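Side-chain contacts in branched-chain amino acid aminotransferase (Thermoproteus uzoniensis, PDB 5CE8), which probably transfers amino groups from leucine, isoleucine and valine to 2-oxoglutarate with the help of pyridoxal 5'-phosphate: residues M64-R69 against G218-I223; Y56-R61 against R225-S230; G134-V139 against E176-G181. All blocks are in the same frame, centred on the assembly; numbering follows the deposited sequence.

Contact 1 of 3, residues M64-R69 against G218-I223. With PLP (pyridoxal-5'-phosphate), chain D.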
loop_
_atom_site.group_PDB
_atom_site.type_symbol
_atom_site.label_atom_id
_atom_site.label_comp_id
_atom_site.label_asym_id
_atom_site.label_seq_id
_atom_site.Cartn_x
_atom_site.Cartn_y
_atom_site.Cartn_z
ATOM N N MET A 64 6.108 -2.231 -34.665
ATOM C CA MET A 64 7.331 -1.505 -34.689
ATOM C C MET A 64 7.256 -0.120 -34.062
ATOM O O MET A 64 8.215 0.292 -33.394
ATOM C CB MET A 64 7.913 -1.452 -36.064
ATOM C CG MET A 64 8.288 -2.903 -36.609
ATOM S SD MET A 64 9.309 -3.794 -35.424
ATOM C CE MET A 64 9.692 -5.226 -36.422
ATOM N N GLU A 65 6.173 0.614 -34.239
ATOM C CA GLU A 65 6.036 1.889 -33.509
ATOM C C GLU A 65 6.117 1.658 -32.001
ATOM O O GLU A 65 6.728 2.410 -31.282
ATOM C CB GLU A 65 4.776 2.603 -33.982
ATOM C CG GLU A 65 5.004 3.132 -35.420
ATOM C CD GLU A 65 3.928 4.065 -35.962
ATOM O OE1 GLU A 65 2.899 4.271 -35.255
ATOM O OE2 GLU A 65 4.125 4.633 -37.108
ATOM N N ARG A 66 5.482 0.581 -31.525
ATOM C CA ARG A 66 5.443 0.295 -30.105
ATOM C C ARG A 66 6.835 -0.154 -29.581
ATOM O O ARG A 66 7.184 0.233 -28.463
ATOM C CB ARG A 66 4.357 -0.770 -29.711
ATOM C CG ARG A 66 4.292 -0.962 -28.258
ATOM C CD ARG A 66 3.231 -1.951 -27.812
ATOM N NE ARG A 66 3.507 -3.311 -28.241
ATOM C CZ ARG A 66 2.634 -4.334 -28.128
ATOM N NH1 ARG A 66 1.448 -4.145 -27.586
ATOM N NH2 ARG A 66 2.966 -5.568 -28.522
ATOM N N LEU A 67 7.607 -0.917 -30.375
ATOM C CA LEU A 67 9.029 -1.219 -29.997
ATOM C C LEU A 67 9.814 0.049 -29.614
ATOM O O LEU A 67 10.595 0.075 -28.617
ATOM C CB LEU A 67 9.790 -1.918 -31.161
ATOM C CG LEU A 67 11.107 -2.671 -30.848
ATOM C CD1 LEU A 67 10.875 -4.048 -30.158
ATOM C CD2 LEU A 67 12.000 -2.850 -32.023
ATOM N N LEU A 68 9.771 0.988 -30.543
ATOM C CA LEU A 68 10.357 2.309 -30.404
ATOM C C LEU A 68 9.830 3.094 -29.154
ATOM O O LEU A 68 10.634 3.766 -28.488
ATOM C CB LEU A 68 10.080 3.118 -31.668
ATOM C CG LEU A 68 11.173 3.140 -32.739
ATOM C CD1 LEU A 68 11.901 1.833 -32.770
ATOM C CD2 LEU A 68 10.615 3.520 -34.085
ATOM N N ARG A 69 8.496 3.044 -28.867
ATOM C CA ARG A 69 7.944 3.706 -27.659
ATOM C C ARG A 69 8.524 2.958 -26.478
ATOM O O ARG A 69 8.967 3.597 -25.541
ATOM C CB ARG A 69 6.428 3.726 -27.592
ATOM C CG ARG A 69 5.826 4.690 -28.630
ATOM C CD ARG A 69 4.391 5.132 -28.218
ATOM N NE ARG A 69 3.568 3.942 -28.221
ATOM C CZ ARG A 69 3.129 3.332 -29.311
ATOM N NH1 ARG A 69 3.383 3.768 -30.555
ATOM N NH2 ARG A 69 2.448 2.252 -29.162
ATOM N N GLY A 218 -1.654 -1.032 -14.848
ATOM C CA GLY A 218 -0.476 -1.806 -14.889
ATOM C C GLY A 218 -0.397 -2.783 -16.057
ATOM O O GLY A 218 0.381 -3.595 -15.965
ATOM N N ILE A 219 -1.221 -2.671 -17.119
ATOM C CA ILE A 219 -1.162 -3.564 -18.317
ATOM C C ILE A 219 -0.112 -3.129 -19.323
ATOM O O ILE A 219 0.390 -1.966 -19.283
ATOM C CB ILE A 219 -2.533 -3.706 -19.046
ATOM C CG1 ILE A 219 -3.070 -2.334 -19.536
ATOM C CG2 ILE A 219 -3.600 -4.263 -18.092
ATOM C CD1 ILE A 219 -4.209 -2.421 -20.523
ATOM N N LEU A 220 0.282 -4.083 -20.170
ATOM C CA LEU A 220 0.860 -3.686 -21.419
ATOM C C LEU A 220 -0.336 -3.434 -22.369
ATOM O O LEU A 220 -1.300 -4.208 -22.342
ATOM C CB LEU A 220 1.787 -4.790 -21.873
ATOM C CG LEU A 220 2.467 -4.188 -23.107
ATOM C CD1 LEU A 220 3.954 -4.167 -22.828
ATOM C CD2 LEU A 220 2.000 -4.844 -24.359
ATOM N N GLU A 221 -0.316 -2.296 -23.058
ATOM C CA GLU A 221 -1.311 -1.871 -24.071
ATOM C C GLU A 221 -1.269 -2.804 -25.300
ATOM O O GLU A 221 -0.628 -2.512 -26.238
ATOM C CB GLU A 221 -1.120 -0.420 -24.483
ATOM C CG GLU A 221 -2.263 0.091 -25.395
ATOM C CD GLU A 221 -2.227 1.588 -25.619
ATOM O OE1 GLU A 221 -1.245 2.254 -25.195
ATOM O OE2 GLU A 221 -3.164 2.131 -26.282
ATOM N N GLY A 222 -1.959 -3.931 -25.272
ATOM C CA GLY A 222 -1.848 -4.875 -26.317
ATOM C C GLY A 222 -2.535 -4.304 -27.547
ATOM O O GLY A 222 -3.577 -3.596 -27.465
ATOM N N ILE A 223 -1.961 -4.681 -28.658
ATOM C CA ILE A 223 -2.458 -4.443 -29.980
ATOM C C ILE A 223 -3.577 -5.439 -30.319
ATOM O O ILE A 223 -4.455 -5.094 -31.084
ATOM C CB ILE A 223 -1.322 -4.489 -30.990
ATOM C CG1 ILE A 223 -0.562 -3.180 -30.807
ATOM C CG2 ILE A 223 -1.842 -4.591 -32.439
ATOM C CD1 ILE A 223 0.765 -3.027 -31.473
HETATM N N1 PLP D . 0.394 -8.460 -21.863
HETATM C C2 PLP D . 1.707 -8.390 -21.663
HETATM C C2A PLP D . 2.273 -8.373 -20.275
HETATM C C3 PLP D . 2.637 -8.430 -22.783
HETATM O O3 PLP D . 4.009 -8.455 -22.548
HETATM C C4 PLP D . 2.072 -8.491 -24.159
HETATM C C4A PLP D . 2.937 -8.515 -25.403
HETATM C C5 PLP D . 0.585 -8.527 -24.244
HETATM C C6 PLP D . -0.165 -8.511 -23.035
HETATM C C5A PLP D . -0.197 -8.658 -25.521
HETATM O O4P PLP D . 0.116 -7.667 -26.431
HETATM P P PLP D . -0.167 -7.923 -27.961
HETATM O O1P PLP D . 0.606 -9.200 -28.438
HETATM O O2P PLP D . -1.625 -7.901 -28.129
HETATM O O3P PLP D . 0.469 -6.811 -28.747
#
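Arg66 reaches from helix 60-74 toward the segment 218-223, a loop running into helix 223-235, where its guanidinium lies between Leu220 and Ile223 with its edge turned to the cofactor phosphate. The fit is close on both faces. Leu220 CD2 presses on one, 3.3 Å from Arg66 NH1, while Ile223 CD1 sits over the centre of the other, 4.0 Å above the plane. The chain runs out straight from the helix, CG anti to the backbone N (chi1 -176°), and then bends at chi3, which turns the flat end toward the phosphate. NH1 donates to Glu221 O at 3.0 Å; this oxygen lies in the guanidinium plane, but NH1 itself stands above the carbonyl plane, 40° out of it. PLP O3P is gripped by Arg66 NH2 at 2.8 Å and, weakly, by NH1. NE forms a salt bridge to Glu44, and these bonds together should restrain the rotation of the group. Beside the phosphate site, Leu220 CB packs on the pyridine ring, 3.6 Å from PLP C2.

Toward solvent the contact is loose. The exposed Arg69 leaves its NH2 5.4 Å from Glu221 OE1, too far for a bond, and this carboxylate pairs instead with Arg206 of the second subunit. Gly222 occupies the N-cap position of helix 223-235. Ile223 N bonds PLP O3P at 3.2 Å, and Thr224 N is hydrogen-bonded to the cofactor as well, probably at its phosphate: with Arg66 they form the phosphate-binding cup of a class-IV pyridoxal-phosphate aminotransferase.

Contact 2 of 3, residues Y56-R61 against R225-S230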
loop_
_atom_site.group_PDB
_atom_site.type_symbol
_atom_site.label_atom_id
_atom_site.label_comp_id
_atom_site.label_asym_id
_atom_site.label_seq_id
_atom_site.Cartn_x
_atom_site.Cartn_y
_atom_site.Cartn_z
ATOM N N TYR A 56 0.318 -12.544 -44.779
ATOM C CA TYR A 56 0.057 -11.149 -44.261
ATOM C C TYR A 56 0.573 -10.987 -42.825
ATOM O O TYR A 56 0.232 -11.751 -41.898
ATOM C CB TYR A 56 -1.437 -10.756 -44.358
ATOM C CG TYR A 56 -1.873 -10.702 -45.840
ATOM C CD1 TYR A 56 -1.523 -9.651 -46.630
ATOM C CD2 TYR A 56 -2.561 -11.761 -46.427
ATOM C CE1 TYR A 56 -1.876 -9.587 -47.969
ATOM C CE2 TYR A 56 -2.926 -11.725 -47.784
ATOM C CZ TYR A 56 -2.526 -10.640 -48.560
ATOM O OH TYR A 56 -2.832 -10.561 -49.891
ATOM N N VAL A 57 1.440 -9.995 -42.664
ATOM C CA VAL A 57 1.940 -9.647 -41.351
ATOM C C VAL A 57 0.917 -8.691 -40.691
ATOM O O VAL A 57 0.453 -7.756 -41.335
ATOM C CB VAL A 57 3.272 -8.928 -41.390
ATOM C CG1 VAL A 57 3.847 -8.903 -39.986
ATOM C CG2 VAL A 57 4.334 -9.505 -42.352
ATOM N N PHE A 58 0.495 -9.015 -39.479
ATOM C CA PHE A 58 -0.654 -8.345 -38.882
ATOM C C PHE A 58 -0.146 -7.244 -38.058
ATOM O O PHE A 58 0.670 -7.498 -37.120
ATOM C CB PHE A 58 -1.478 -9.235 -38.023
ATOM C CG PHE A 58 -2.727 -8.554 -37.529
ATOM C CD1 PHE A 58 -3.755 -8.156 -38.444
ATOM C CD2 PHE A 58 -2.885 -8.276 -36.209
ATOM C CE1 PHE A 58 -4.857 -7.453 -38.003
ATOM C CE2 PHE A 58 -4.021 -7.679 -35.738
ATOM C CZ PHE A 58 -5.041 -7.286 -36.624
ATOM N N ARG A 59 -0.605 -6.037 -38.385
ATOM C CA ARG A 59 -0.280 -4.723 -37.763
ATOM C C ARG A 59 1.191 -4.470 -37.525
ATOM O O ARG A 59 1.657 -4.051 -36.412
ATOM C CB ARG A 59 -1.141 -4.379 -36.556
ATOM C CG ARG A 59 -2.605 -4.484 -36.871
ATOM C CD ARG A 59 -3.505 -4.203 -35.634
ATOM N NE ARG A 59 -3.366 -2.824 -35.222
ATOM C CZ ARG A 59 -4.264 -2.146 -34.494
ATOM N NH1 ARG A 59 -5.376 -2.683 -34.026
ATOM N NH2 ARG A 59 -4.096 -0.882 -34.291
ATOM N N LEU A 60 1.942 -4.668 -38.614
ATOM C CA LEU A 60 3.420 -4.550 -38.501
ATOM C C LEU A 60 3.932 -3.259 -37.989
ATOM O O LEU A 60 4.701 -3.204 -37.019
ATOM C CB LEU A 60 4.012 -4.800 -39.861
ATOM C CG LEU A 60 5.517 -4.822 -40.071
ATOM C CD1 LEU A 60 6.176 -5.680 -38.992
ATOM C CD2 LEU A 60 5.815 -5.252 -41.518
ATOM N N ARG A 61 3.498 -2.189 -38.636
ATOM C CA ARG A 61 3.894 -0.847 -38.255
ATOM C C ARG A 61 3.436 -0.471 -36.868
ATOM O O ARG A 61 4.132 0.243 -36.174
ATOM C CB ARG A 61 3.385 0.182 -39.285
ATOM C CG ARG A 61 3.905 1.622 -39.140
ATOM C CD ARG A 61 5.410 1.737 -39.438
ATOM N NE ARG A 61 5.722 1.333 -40.820
ATOM C CZ ARG A 61 5.898 2.169 -41.853
ATOM N NH1 ARG A 61 5.842 3.499 -41.687
ATOM N NH2 ARG A 61 6.158 1.669 -43.066
ATOM N N ARG A 225 -5.537 -6.368 -27.928
ATOM C CA ARG A 225 -6.507 -5.616 -27.070
ATOM C C ARG A 225 -7.129 -4.479 -27.854
ATOM O O ARG A 225 -8.379 -4.346 -27.873
ATOM C CB ARG A 225 -5.832 -5.193 -25.785
ATOM C CG ARG A 225 -6.652 -4.235 -24.883
ATOM C CD ARG A 225 -5.769 -3.731 -23.808
ATOM N NE ARG A 225 -6.518 -2.954 -22.807
ATOM C CZ ARG A 225 -6.817 -1.677 -22.895
ATOM N NH1 ARG A 225 -6.437 -0.927 -23.943
ATOM N NH2 ARG A 225 -7.571 -1.168 -21.942
ATOM N N GLU A 226 -6.277 -3.686 -28.538
ATOM C CA GLU A 226 -6.727 -2.596 -29.289
ATOM C C GLU A 226 -7.618 -3.097 -30.438
ATOM O O GLU A 226 -8.741 -2.573 -30.675
ATOM C CB GLU A 226 -5.562 -1.783 -29.827
ATOM C CG GLU A 226 -5.936 -0.418 -30.407
ATOM C CD GLU A 226 -4.759 0.304 -31.024
ATOM O OE1 GLU A 226 -3.703 0.507 -30.322
ATOM O OE2 GLU A 226 -4.882 0.701 -32.183
ATOM N N THR A 227 -7.179 -4.129 -31.139
ATOM C CA THR A 227 -8.075 -4.728 -32.173
ATOM C C THR A 227 -9.460 -5.121 -31.628
ATOM O O THR A 227 -10.506 -4.831 -32.282
ATOM C CB THR A 227 -7.319 -5.909 -32.854
ATOM O OG1 THR A 227 -6.065 -5.368 -33.325
ATOM C CG2 THR A 227 -8.052 -6.484 -33.911
ATOM N N VAL A 228 -9.453 -5.860 -30.523
ATOM C CA VAL A 228 -10.685 -6.281 -29.866
ATOM C C VAL A 228 -11.587 -5.047 -29.582
ATOM O O VAL A 228 -12.845 -5.095 -29.785
ATOM C CB VAL A 228 -10.406 -7.090 -28.623
ATOM C CG1 VAL A 228 -11.627 -7.234 -27.695
ATOM C CG2 VAL A 228 -9.912 -8.520 -29.015
ATOM N N ILE A 229 -10.950 -3.942 -29.180
ATOM C CA ILE A 229 -11.745 -2.760 -28.836
ATOM C C ILE A 229 -12.388 -2.262 -30.181
ATOM O O ILE A 229 -13.553 -2.012 -30.208
ATOM C CB ILE A 229 -10.931 -1.724 -28.007
ATOM C CG1 ILE A 229 -10.759 -2.199 -26.603
ATOM C CG2 ILE A 229 -11.569 -0.364 -28.066
ATOM C CD1 ILE A 229 -9.607 -1.557 -25.846
ATOM N N SER A 230 -11.648 -2.178 -31.298
ATOM C CA SER A 230 -12.239 -1.813 -32.625
ATOM C C SER A 230 -13.321 -2.766 -33.053
ATOM O O SER A 230 -14.389 -2.377 -33.575
ATOM C CB SER A 230 -11.122 -1.869 -33.631
ATOM O OG SER A 230 -10.179 -0.837 -33.271
HETATM O O HOH W 1 -7.236 -0.875 -33.433
#
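Arg59 and Glu226 form a salt bridge, NH2 to OE2 at 2.8 Å, in which the two flat groups stand nearly upright to one another (84° between planes), and NH2 meets OE2 from above the carboxylate plane, 60° out of it. The other terminal nitrogen, Arg59 NH1, donates to Thr227 OG1 at 2.9 Å through a bent bond. A turn in the Arg59 chain at chi3 (66°) brings both nitrogens to the helix. The threonine hydroxyl is in turn bonded to the carbonyl O of Ile223 one turn back, which fixes its direction. Water 1 closes the polar cluster, accepting from Arg59 NH1 at 2.7 Å and donating to Glu226 OE2, with Ser230 OG as its third partner. A salt bridge from NE to Asp62 completes the hold on the guanidinium, which also makes a cation-pi contact with Trp302.

Farther out the contact turns apolar. Arg59 CG lies over the centre of the Phe58 ring, 3.6 Å above its plane. The same ring turns its edge to Thr227, with CE2 3.9 Å from OG1 and CZ near the methyl CG2.

Arg59 sits at the N-cap of helix 60-74, in the sharp turn that follows strand 55-58, and thereby ties this strand-to-helix junction to the first turns of helix 223-235. Helix 279-292 and strand 303-305 pack around the apolar part: Phe58 touches both, and Thr227 touches Tyr288 of the helix.

Contact 3 of 3, residues G134-V139 against E176-G181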
loop_
_atom_site.group_PDB
_atom_site.type_symbol
_atom_site.label_atom_id
_atom_site.label_comp_id
_atom_site.label_asym_id
_atom_site.label_seq_id
_atom_site.Cartn_x
_atom_site.Cartn_y
_atom_site.Cartn_z
ATOM N N GLY A 134 2.282 -22.454 -34.566
ATOM C CA GLY A 134 0.849 -22.709 -34.425
ATOM C C GLY A 134 0.210 -21.950 -33.250
ATOM O O GLY A 134 0.420 -20.709 -33.024
ATOM N N LYS A 135 -0.569 -22.685 -32.465
ATOM C CA LYS A 135 -1.309 -22.076 -31.310
ATOM C C LYS A 135 -0.495 -22.020 -29.959
ATOM O O LYS A 135 0.345 -22.914 -29.715
ATOM C CB LYS A 135 -2.695 -22.770 -31.191
ATOM C CG LYS A 135 -3.631 -22.468 -32.386
ATOM N N TYR A 136 -0.716 -20.963 -29.136
ATOM C CA TYR A 136 -0.094 -20.769 -27.759
ATOM C C TYR A 136 -0.943 -21.314 -26.583
ATOM O O TYR A 136 -0.407 -21.749 -25.546
ATOM C CB TYR A 136 0.187 -19.267 -27.461
ATOM C CG TYR A 136 1.064 -18.970 -26.229
ATOM C CD1 TYR A 136 2.279 -19.633 -26.052
ATOM C CD2 TYR A 136 0.711 -17.988 -25.282
ATOM C CE1 TYR A 136 3.130 -19.361 -24.983
ATOM C CE2 TYR A 136 1.549 -17.722 -24.157
ATOM C CZ TYR A 136 2.766 -18.396 -24.032
ATOM O OH TYR A 136 3.641 -18.173 -22.989
ATOM N N LEU A 137 -2.263 -21.226 -26.732
ATOM C CA LEU A 137 -3.194 -21.762 -25.763
ATOM C C LEU A 137 -4.249 -22.555 -26.478
ATOM O O LEU A 137 -4.625 -22.194 -27.595
ATOM C CB LEU A 137 -3.849 -20.615 -25.000
ATOM C CG LEU A 137 -2.968 -19.664 -24.194
ATOM C CD1 LEU A 137 -3.763 -18.512 -23.545
ATOM C CD2 LEU A 137 -2.135 -20.436 -23.157
ATOM N N LYS A 138 -4.787 -23.569 -25.781
ATOM C CA LYS A 138 -5.919 -24.397 -26.270
ATOM C C LYS A 138 -7.038 -23.540 -26.921
ATOM O O LYS A 138 -7.498 -22.583 -26.322
ATOM C CB LYS A 138 -6.555 -25.262 -25.158
ATOM C CG LYS A 138 -5.725 -25.939 -24.048
ATOM C CD LYS A 138 -6.679 -26.802 -23.154
ATOM C CE LYS A 138 -6.079 -27.355 -21.834
ATOM N NZ LYS A 138 -6.736 -27.139 -20.479
ATOM N N VAL A 139 -7.469 -23.867 -28.144
ATOM C CA VAL A 139 -8.473 -23.009 -28.858
ATOM C C VAL A 139 -9.836 -23.060 -28.160
ATOM O O VAL A 139 -10.586 -22.021 -28.006
ATOM C CB VAL A 139 -8.604 -23.356 -30.378
ATOM C CG1 VAL A 139 -8.934 -24.852 -30.625
ATOM C CG2 VAL A 139 -9.658 -22.453 -31.034
ATOM N N GLU A 176 4.178 -20.720 -11.969
ATOM C CA GLU A 176 3.307 -21.047 -10.877
ATOM C C GLU A 176 2.027 -21.689 -11.366
ATOM O O GLU A 176 1.618 -22.713 -10.875
ATOM C CB GLU A 176 2.944 -19.815 -10.024
ATOM C CG GLU A 176 2.040 -20.216 -8.821
ATOM C CD GLU A 176 1.630 -19.063 -7.972
ATOM O OE1 GLU A 176 0.426 -19.001 -7.560
ATOM O OE2 GLU A 176 2.510 -18.193 -7.731
ATOM N N ALA A 177 1.381 -21.127 -12.373
ATOM C CA ALA A 177 0.155 -21.717 -12.834
ATOM C C ALA A 177 0.321 -23.101 -13.501
ATOM O O ALA A 177 -0.411 -24.078 -13.253
ATOM C CB ALA A 177 -0.561 -20.706 -13.757
ATOM N N ARG A 178 1.345 -23.196 -14.318
ATOM C CA ARG A 178 1.619 -24.422 -15.051
ATOM C C ARG A 178 2.148 -25.526 -14.209
ATOM O O ARG A 178 1.749 -26.654 -14.462
ATOM C CB ARG A 178 2.570 -24.108 -16.183
ATOM C CG ARG A 178 1.929 -23.199 -17.218
ATOM C CD ARG A 178 2.948 -22.723 -18.253
ATOM N NE ARG A 178 2.379 -22.073 -19.410
ATOM C CZ ARG A 178 1.843 -20.864 -19.394
ATOM N NH1 ARG A 178 1.729 -20.186 -18.219
ATOM N NH2 ARG A 178 1.374 -20.334 -20.534
ATOM N N ALA A 179 2.958 -25.226 -13.190
ATOM C CA ALA A 179 3.429 -26.243 -12.190
ATOM C C ALA A 179 2.258 -27.049 -11.568
ATOM O O ALA A 179 2.356 -28.254 -11.416
ATOM C CB ALA A 179 4.289 -25.625 -11.094
ATOM N N ARG A 180 1.140 -26.389 -11.297
ATOM C CA ARG A 180 -0.125 -27.068 -10.944
ATOM C C ARG A 180 -0.993 -27.652 -12.124
ATOM O O ARG A 180 -2.072 -28.168 -11.912
ATOM C CB ARG A 180 -0.909 -26.113 -10.034
ATOM N N GLY A 181 -0.499 -27.694 -13.359
ATOM C CA GLY A 181 -1.329 -28.147 -14.518
ATOM C C GLY A 181 -2.511 -27.254 -15.011
ATOM O O GLY A 181 -3.278 -27.692 -15.856
#
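Tyr136 and Leu137 lean toward a single side chain, Arg178, from a backbone that stays well away: the closest CA atoms, those of Leu137 and Arg178, are 12.0 Å apart. The Tyr136 side chain sets off across the direction of the helix, but with CG anti to the backbone N (chi1 -168°) the ring extends and its hydroxyl end draws nearer. There Tyr136 OH lies 4.0 Å from Arg178 NH2, a distance of packing and not of a hydrogen bond. The two side chains cross almost perpendicularly, while ring and guanidinium planes are inclined by 38°. Two contacts with the third subunit adjoin this meeting, Tyr136 packing on its Leu117 and Arg178 on its Asp118. The tyrosine side chain remains about 9 Å from the bound PLP.

The loop joins strand 125-132 of the antiparallel sheet to strand 142-146 of the mixed sheet, so it is the link between the two domains of the class-IV fold. Helix 167-179, which carries Arg178, belongs to the beta-alpha-beta crossover between the parallel strands 142-146 and 184-188.

Leu137 follows, its CD2 4.4 Å from Arg178 NH2, a light touch. Arg178 arrives stretched from CG to NE, and its main polar partner lies elsewhere: NH1 forms a salt bridge with Glu184 and a hydrogen bond with Ala174 O, which probably steadies the guanidinium. Lys138, next along the loop, pairs through NZ with Asp183. That residue lies just beyond Gly181, whose backbone N bonds Arg178 O at 2.7 Å where the helix unwinds.

Contacts 1 and 2 are buried neighbours, with centres 12 Å apart. Contact 1 works from within helix 60-74 and contact 2 from the strand end and N-cap just before it; both face the segment 218-230, and they touch where Ile223 CG2 meets Arg59 CD at 3.6 Å. Contact 3 is partly buried and within reach of two other subunits; contact 1 meets a second subunit at its edge, and contact 2 meets none. In each an arginine does the reaching, but its partner changes with place: cofactor phosphate and backbone carbonyl in contact 1, carboxylate, hydroxyl and water in contact 2, and mere packing in contact 3, where the charge is met outside the two segments.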